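Local coordinates for protein NAD-dependent aldehyde dehydrogenase (Sinorhizobium meliloti, PDB 3U4J) that probably oxidises aldehydes to carboxylic acids with NAD or NADP as electron acceptor, and assembles as a tetramer, at residues I292-Y297 with V459-P464; F428-S433 with A451-I456. All blocks are in the same frame, centred on the assembly; numbering follows the deposited sequence.

Contact 1: residues I292-Y297 with V459-P464; sequences IAYGVY and VIDGTP
Y294 reaches from its helix to D461 in the loop, where its hydroxyl OH donates a hydrogen bond to OD1 at 2.6 Å. The bond meets the syn side of the carboxylate, 22° out of its plane, and the carboxylate is turned 62° against the ring. I460 packs against one face of the ring: its CG1 makes a CH-pi contact 4.0 Å from the ring centroid, over the centre of that face, while CG2 comes within 3.4 Å of Y294 OH. At the other end of the ring, CD2 meets V459 CG1 at 3.8 Å. A second branch, V459 CG2, lies 4.0 Å from CA of G295, a close approach permitted by the missing side chain. Y294 carries CG anti to its backbone N (chi1 -173°), on the side from which the ring approaches the loop. The loop itself folds into a classic gamma turn centred on I460, closed by D461 N to V459 O at 2.7 Å. An alanine at Y294 would probably leave D461 OD1 without this donor and open a gap beside I460. Further out, H298 of the same chain meets the Y294 ring at a steep angle, and W504 of a second subunit stacks on it. Helix 285-297 is backed by L324 and I327 of helix 317-330, and I292 and V459 both rest on Q277 of strand 275-279.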
ATOM      1  N   ILE A 292     -30.912 -15.010   9.607  1.00  9.90           N
ATOM      2  CA  ILE A 292     -32.005 -14.043   9.629  1.00 10.10           C
ATOM      3  C   ILE A 292     -32.417 -13.700  11.073  1.00 10.17           C
ATOM      4  O   ILE A 292     -32.538 -12.528  11.429  1.00 10.31           O
ATOM      5  CB  ILE A 292     -33.249 -14.506   8.777  1.00 10.10           C
ATOM      6  CG1 ILE A 292     -32.888 -14.711   7.296  1.00 10.08           C
ATOM      7  CG2 ILE A 292     -34.372 -13.508   8.915  1.00 11.92           C
ATOM      8  CD1 ILE A 292     -32.263 -13.470   6.604  1.00 10.60           C
ATOM      9  N   ALA A 293     -32.623 -14.736  11.886  1.00 10.79           N
ATOM     10  CA  ALA A 293     -32.938 -14.572  13.302  1.00 10.33           C
ATOM     11  C   ALA A 293     -31.837 -13.734  13.987  1.00 11.11           C
ATOM     12  O   ALA A 293     -32.121 -12.748  14.663  1.00 11.08           O
ATOM     13  CB  ALA A 293     -33.053 -15.942  13.970  1.00  8.99           C
ATOM     14  N   TYR A 294     -30.581 -14.162  13.835  1.00 10.72           N
ATOM     15  CA  TYR A 294     -29.444 -13.429  14.401  1.00 10.49           C
ATOM     16  C   TYR A 294     -29.437 -11.966  13.943  1.00 10.10           C
ATOM     17  O   TYR A 294     -29.259 -11.061  14.744  1.00 11.60           O
ATOM     18  CB  TYR A 294     -28.141 -14.104  13.956  1.00 10.00           C
ATOM     19  CG  TYR A 294     -26.870 -13.555  14.601  1.00 11.84           C
ATOM     20  CD1 TYR A 294     -26.891 -12.924  15.861  1.00 11.68           C
ATOM     21  CD2 TYR A 294     -25.637 -13.701  13.964  1.00 12.86           C
ATOM     22  CE1 TYR A 294     -25.706 -12.416  16.447  1.00 12.20           C
ATOM     23  CE2 TYR A 294     -24.442 -13.217  14.554  1.00 13.02           C
ATOM     24  CZ  TYR A 294     -24.489 -12.585  15.782  1.00 11.83           C
ATOM     25  OH  TYR A 294     -23.312 -12.142  16.350  1.00 11.61           O
ATOM     26  N   GLY A 295     -29.665 -11.737  12.655  1.00  9.90           N
ATOM     27  CA  GLY A 295     -29.562 -10.398  12.075  1.00  9.46           C
ATOM     28  C   GLY A 295     -30.534  -9.410  12.672  1.00  9.83           C
ATOM     29  O   GLY A 295     -30.201  -8.231  12.830  1.00  9.87           O
ATOM     30  N   VAL A 296     -31.743  -9.878  12.991  1.00  9.37           N
ATOM     31  CA  VAL A 296     -32.791  -8.970  13.485  1.00 10.62           C
ATOM     32  C   VAL A 296     -32.876  -8.937  15.017  1.00 10.81           C
ATOM     33  O   VAL A 296     -33.210  -7.897  15.601  1.00 12.02           O
ATOM     34  CB  VAL A 296     -34.191  -9.234  12.815  1.00 10.65           C
ATOM     35  CG1 VAL A 296     -34.741 -10.601  13.173  1.00 10.59           C
ATOM     36  CG2 VAL A 296     -35.194  -8.119  13.187  1.00 11.71           C
ATOM     37  N   TYR A 297     -32.536 -10.053  15.657  1.00 10.32           N
ATOM     38  CA  TYR A 297     -32.624 -10.147  17.119  1.00 10.36           C
ATOM     39  C   TYR A 297     -31.362  -9.757  17.894  1.00 10.16           C
ATOM     40  O   TYR A 297     -31.423  -9.506  19.104  1.00 11.00           O
ATOM     41  CB  TYR A 297     -33.053 -11.551  17.524  1.00 10.37           C
ATOM     42  CG  TYR A 297     -34.374 -11.964  16.906  1.00 10.56           C
ATOM     43  CD1 TYR A 297     -35.404 -11.034  16.756  1.00 13.04           C
ATOM     44  CD2 TYR A 297     -34.596 -13.286  16.472  1.00 11.58           C
ATOM     45  CE1 TYR A 297     -36.617 -11.392  16.169  1.00 13.39           C
ATOM     46  CE2 TYR A 297     -35.835 -13.660  15.907  1.00 11.80           C
ATOM     47  CZ  TYR A 297     -36.824 -12.695  15.770  1.00 12.49           C
ATOM     48  OH  TYR A 297     -38.043 -13.009  15.229  1.00 14.53           O
ATOM     49  N   VAL A 459     -23.736 -12.758   8.757  1.00  7.45           N
ATOM     50  CA  VAL A 459     -24.333 -11.489   9.172  1.00  8.13           C
ATOM     51  C   VAL A 459     -23.704 -11.107  10.518  1.00  7.92           C
ATOM     52  O   VAL A 459     -23.218 -11.981  11.254  1.00  8.72           O
ATOM     53  CB  VAL A 459     -25.883 -11.595   9.266  1.00  7.79           C
ATOM     54  CG1 VAL A 459     -26.295 -12.534  10.414  1.00  9.58           C
ATOM     55  CG2 VAL A 459     -26.528 -10.233   9.447  1.00 10.13           C
ATOM     56  N   ILE A 460     -23.692  -9.810  10.799  1.00  9.56           N
ATOM     57  CA  ILE A 460     -23.249  -9.220  12.088  1.00  9.54           C
ATOM     58  C   ILE A 460     -21.729  -9.329  12.332  1.00  9.60           C
ATOM     59  O   ILE A 460     -21.064  -8.308  12.595  1.00  7.59           O
ATOM     60  CB  ILE A 460     -24.018  -9.777  13.331  1.00  9.24           C
ATOM     61  CG1 ILE A 460     -25.549  -9.597  13.237  1.00  9.02           C
ATOM     62  CG2 ILE A 460     -23.444  -9.183  14.640  1.00  9.22           C
ATOM     63  CD1 ILE A 460     -26.058  -8.137  13.087  1.00 10.15           C
ATOM     64  N   ASP A 461     -21.198 -10.542  12.250  1.00  9.37           N
ATOM     65  CA  ASP A 461     -19.857 -10.818  12.747  1.00 11.58           C
ATOM     66  C   ASP A 461     -18.755 -10.349  11.778  1.00 12.55           C
ATOM     67  O   ASP A 461     -18.690 -10.786  10.622  1.00 12.37           O
ATOM     68  CB  ASP A 461     -19.699 -12.296  13.089  1.00 12.60           C
ATOM     69  CG  ASP A 461     -20.597 -12.730  14.244  1.00 14.44           C
ATOM     70  OD1 ASP A 461     -21.051 -11.874  15.022  1.00 16.84           O
ATOM     71  OD2 ASP A 461     -20.855 -13.930  14.363  1.00 17.19           O
ATOM     72  N   GLY A 462     -17.924  -9.428  12.261  1.00 12.11           N
ATOM     73  CA  GLY A 462     -16.840  -8.877  11.473  1.00 12.29           C
ATOM     74  C   GLY A 462     -15.517  -9.047  12.202  1.00 12.96           C
ATOM     75  O   GLY A 462     -15.439  -9.698  13.256  1.00 12.51           O
ATOM     76  N   THR A 463     -14.475  -8.422  11.658  1.00 12.73           N
ATOM     77  CA  THR A 463     -13.110  -8.548  12.178  1.00 12.15           C
ATOM     78  C   THR A 463     -12.469  -7.166  12.351  1.00 11.64           C
ATOM     79  O   THR A 463     -12.863  -6.219  11.672  1.00 12.75           O
ATOM     80  CB  THR A 463     -12.246  -9.264  11.138  1.00 12.97           C
ATOM     81  OG1 THR A 463     -12.282  -8.506   9.922  1.00 14.01           O
ATOM     82  CG2 THR A 463     -12.779 -10.690  10.884  1.00 12.03           C
ATOM     83  N   PRO A 464     -11.480  -7.027  13.253  1.00 10.25           N
ATOM     84  CA  PRO A 464     -10.806  -5.722  13.305  1.00  9.69           C
ATOM     85  C   PRO A 464     -10.047  -5.384  12.024  1.00  9.13           C
ATOM     86  O   PRO A 464      -9.769  -4.192  11.770  1.00  8.52           O
ATOM     87  CB  PRO A 464      -9.814  -5.895  14.475  1.00  9.91           C
ATOM     88  CG  PRO A 464     -10.506  -6.928  15.394  1.00 10.86           C
ATOM     89  CD  PRO A 464     -11.083  -7.911  14.374  1.00 10.02           C
TER

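Contact 2: residues F428-S433 with A451-I456; sequences FGLSAS and AGRCWI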
ATOM      1  N   PHE A 428     -30.574   4.845   3.124  1.00 13.42           N
ATOM      2  CA  PHE A 428     -29.500   4.309   3.968  1.00 13.53           C
ATOM      3  C   PHE A 428     -28.537   3.476   3.130  1.00 12.42           C
ATOM      4  O   PHE A 428     -28.814   3.181   1.964  1.00 12.83           O
ATOM      5  CB  PHE A 428     -30.062   3.397   5.050  1.00 13.09           C
ATOM      6  CG  PHE A 428     -30.915   4.100   6.086  1.00 17.69           C
ATOM      7  CD1 PHE A 428     -30.343   4.979   7.016  1.00 20.95           C
ATOM      8  CD2 PHE A 428     -32.280   3.829   6.173  1.00 18.71           C
ATOM      9  CE1 PHE A 428     -31.129   5.590   8.010  1.00 23.33           C
ATOM     10  CE2 PHE A 428     -33.084   4.453   7.148  1.00 22.62           C
ATOM     11  CZ  PHE A 428     -32.502   5.333   8.068  1.00 23.31           C
ATOM     12  N   GLY A 429     -27.437   3.051   3.742  1.00 10.86           N
ATOM     13  CA  GLY A 429     -26.421   2.309   2.998  1.00  9.23           C
ATOM     14  C   GLY A 429     -25.361   1.747   3.915  1.00  9.39           C
ATOM     15  O   GLY A 429     -24.166   1.751   3.572  1.00  8.13           O
ATOM     16  N   LEU A 430     -25.776   1.247   5.071  1.00  8.53           N
ATOM     17  CA  LEU A 430     -24.782   0.802   6.045  1.00  9.52           C
ATOM     18  C   LEU A 430     -24.364  -0.647   5.808  1.00 10.37           C
ATOM     19  O   LEU A 430     -23.177  -0.925   5.601  1.00 10.35           O
ATOM     20  CB  LEU A 430     -25.243   1.004   7.501  1.00  8.61           C
ATOM     21  CG  LEU A 430     -24.132   0.759   8.541  1.00 11.13           C
ATOM     22  CD1 LEU A 430     -22.857   1.581   8.251  1.00 10.76           C
ATOM     23  CD2 LEU A 430     -24.621   1.053   9.985  1.00 12.16           C
ATOM     24  N   SER A 431     -25.327  -1.566   5.850  1.00 10.06           N
ATOM     25  CA  SER A 431     -24.992  -2.969   5.738  1.00 10.53           C
ATOM     26  C   SER A 431     -25.919  -3.753   4.801  1.00 10.25           C
ATOM     27  O   SER A 431     -26.991  -3.275   4.429  1.00 10.84           O
ATOM     28  CB  SER A 431     -25.010  -3.603   7.131  1.00 10.69           C
ATOM     29  OG  SER A 431     -26.340  -3.799   7.579  1.00 13.02           O
ATOM     30  N   ALA A 432     -25.514  -4.976   4.458  1.00 10.16           N
ATOM     31  CA  ALA A 432     -26.346  -5.876   3.649  1.00  8.69           C
ATOM     32  C   ALA A 432     -25.717  -7.250   3.686  1.00  8.53           C
ATOM     33  O   ALA A 432     -24.498  -7.366   3.780  1.00  6.61           O
ATOM     34  CB  ALA A 432     -26.424  -5.376   2.193  1.00  8.69           C
ATOM     35  N   SER A 433     -26.550  -8.287   3.637  1.00  7.89           N
ATOM     36  CA  SER A 433     -26.077  -9.647   3.491  1.00  8.60           C
ATOM     37  C   SER A 433     -26.737 -10.297   2.288  1.00  9.31           C
ATOM     38  O   SER A 433     -27.916 -10.068   2.044  1.00  9.16           O
ATOM     39  CB  SER A 433     -26.482 -10.493   4.691  1.00  8.87           C
ATOM     40  OG  SER A 433     -25.752 -10.137   5.838  1.00  9.70           O
ATOM     41  N   ALA A 451     -23.869  -0.432  -0.111  1.00 11.22           N
ATOM     42  CA  ALA A 451     -23.713  -0.479   1.340  1.00 10.94           C
ATOM     43  C   ALA A 451     -22.245  -0.770   1.652  1.00 10.54           C
ATOM     44  O   ALA A 451     -21.590  -1.484   0.898  1.00 10.52           O
ATOM     45  CB  ALA A 451     -24.592  -1.553   1.944  1.00 11.05           C
ATOM     46  N   GLY A 452     -21.735  -0.187   2.734  1.00 10.18           N
ATOM     47  CA  GLY A 452     -20.296  -0.274   3.077  1.00  9.36           C
ATOM     48  C   GLY A 452     -19.863  -1.505   3.830  1.00  9.05           C
ATOM     49  O   GLY A 452     -18.695  -1.896   3.754  1.00  9.14           O
ATOM     50  N   ARG A 453     -20.787  -2.125   4.567  1.00  8.67           N
ATOM     51  CA  ARG A 453     -20.468  -3.284   5.397  1.00  8.80           C
ATOM     52  C   ARG A 453     -21.306  -4.428   4.844  1.00  9.11           C
ATOM     53  O   ARG A 453     -22.535  -4.454   5.038  1.00  8.43           O
ATOM     54  CB  ARG A 453     -20.809  -3.022   6.880  1.00  8.77           C
ATOM     55  CG  ARG A 453     -20.058  -1.831   7.489  1.00  9.70           C
ATOM     56  CD  ARG A 453     -20.496  -1.531   8.921  1.00  8.25           C
ATOM     57  NE  ARG A 453     -20.029  -2.551   9.893  1.00  7.07           N
ATOM     58  CZ  ARG A 453     -20.057  -2.375  11.220  1.00  9.11           C
ATOM     59  NH1 ARG A 453     -20.457  -1.208  11.718  1.00  6.50           N
ATOM     60  NH2 ARG A 453     -19.637  -3.328  12.054  1.00  9.07           N
ATOM     61  N   CYS A 454     -20.658  -5.336   4.111  1.00  8.45           N
ATOM     62  CA  CYS A 454     -21.386  -6.374   3.401  1.00  7.84           C
ATOM     63  C   CYS A 454     -20.966  -7.730   3.885  1.00  7.57           C
ATOM     64  O   CYS A 454     -19.838  -7.893   4.369  1.00  7.22           O
ATOM     65  CB  CYS A 454     -21.112  -6.235   1.898  1.00  8.61           C
ATOM     66  SG  CYS A 454     -22.008  -4.863   1.172  1.00 11.92           S
ATOM     67  N   TRP A 455     -21.881  -8.700   3.766  1.00  5.95           N
ATOM     68  CA  TRP A 455     -21.610 -10.061   4.174  1.00  7.17           C
ATOM     69  C   TRP A 455     -22.185 -11.003   3.106  1.00  7.41           C
ATOM     70  O   TRP A 455     -23.242 -10.713   2.524  1.00  6.47           O
ATOM     71  CB  TRP A 455     -22.312 -10.414   5.480  1.00  7.05           C
ATOM     72  CG  TRP A 455     -21.674  -9.969   6.703  1.00  7.32           C
ATOM     73  CD1 TRP A 455     -20.901 -10.719   7.531  1.00  7.22           C
ATOM     74  CD2 TRP A 455     -21.757  -8.666   7.283  1.00  8.99           C
ATOM     75  NE1 TRP A 455     -20.495  -9.962   8.616  1.00  9.22           N
ATOM     76  CE2 TRP A 455     -21.011  -8.696   8.484  1.00  8.90           C
ATOM     77  CE3 TRP A 455     -22.389  -7.470   6.907  1.00  8.88           C
ATOM     78  CZ2 TRP A 455     -20.860  -7.565   9.310  1.00  9.31           C
ATOM     79  CZ3 TRP A 455     -22.257  -6.354   7.743  1.00  9.25           C
ATOM     80  CH2 TRP A 455     -21.496  -6.416   8.927  1.00  9.91           C
ATOM     81  N   ILE A 456     -21.484 -12.103   2.856  1.00  7.47           N
ATOM     82  CA  ILE A 456     -22.057 -13.195   2.064  1.00  7.99           C
ATOM     83  C   ILE A 456     -22.203 -14.408   2.974  1.00  8.72           C
ATOM     84  O   ILE A 456     -21.236 -14.787   3.645  1.00  8.58           O
ATOM     85  CB  ILE A 456     -21.196 -13.535   0.778  1.00  8.31           C
ATOM     86  CG1 ILE A 456     -21.356 -12.427  -0.265  1.00  7.13           C
ATOM     87  CG2 ILE A 456     -21.663 -14.898   0.153  1.00  8.20           C
ATOM     88  CD1 ILE A 456     -20.443 -12.540  -1.469  1.00  9.77           C
TER
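The carbonyl oxygen of A432 is gripped twice by the neighbouring strand: W455 N donates a hydrogen bond to it at 2.9 Å, and C454 CA adds a CA-H...O contact at 3.3 Å. R453 O repeats the scheme in the other direction, accepting A432 N at 3.1 Å and touching S431 CA at 3.0 Å. Such doubled acceptors illustrate how parallel strands bind, here in the register S431 with R453, A432 with C454 and S433 with W455. Ahead of the strands, L430 O accepts R453 N at 2.9 Å, and a longer bond runs from G452 N to G429 O.

The two faces of the pair differ. On the one bearing S431, S433, R453 and W455, the indole lies with its edge to the first strand, CZ3 meeting S431 CB at 3.9 Å, and A432 O lies near the ring plane. W455 carries CG anti to its carbonyl carbon and beside its backbone N (chi1 -80°), where S433 OG lies near both CG and CB, 3.5 Å from W455 CB; the same OG hydrogen-bonds to S458 O. L430 CD1 and R453 CD lie side by side, the two side chains pointing the same way. On the opposite face the methyls of A432 and A451 meet at 4.2 Å, and C454 is covered by I446 of helix 439-448. That helix links the strands, making this a beta-alpha-beta crossover.

The far side of R453-I456 pairs in parallel with a strand of a second subunit, so the sheet continues across the interface. The chemistry therefore implies a junction held chiefly by main-chain bonds, with the A432 and A451 methyls meeting on one face and the edge of the indole packing on the other.

Contacts 1 and 2 lie about 11 Å apart, centre to centre, and along the chain contact 2 is nested within the loop that contact 1 closes. They touch mainly through W455: its NE1 lies 2.8 Å from D461 O, a probable hydrogen bond, and its CZ2 packs 3.4 Å from I460 O. A third touch sets V459 CG2 3.7 Å from S433 OG. The indole thus lies between the sheet of contact 2 and the turn of contact 1. Both contacts also reach the second subunit, whose H495 meets the W455 ring and hydrogen-bonds to T463 OG1. Both lie away from the calcium site at L17 and E50.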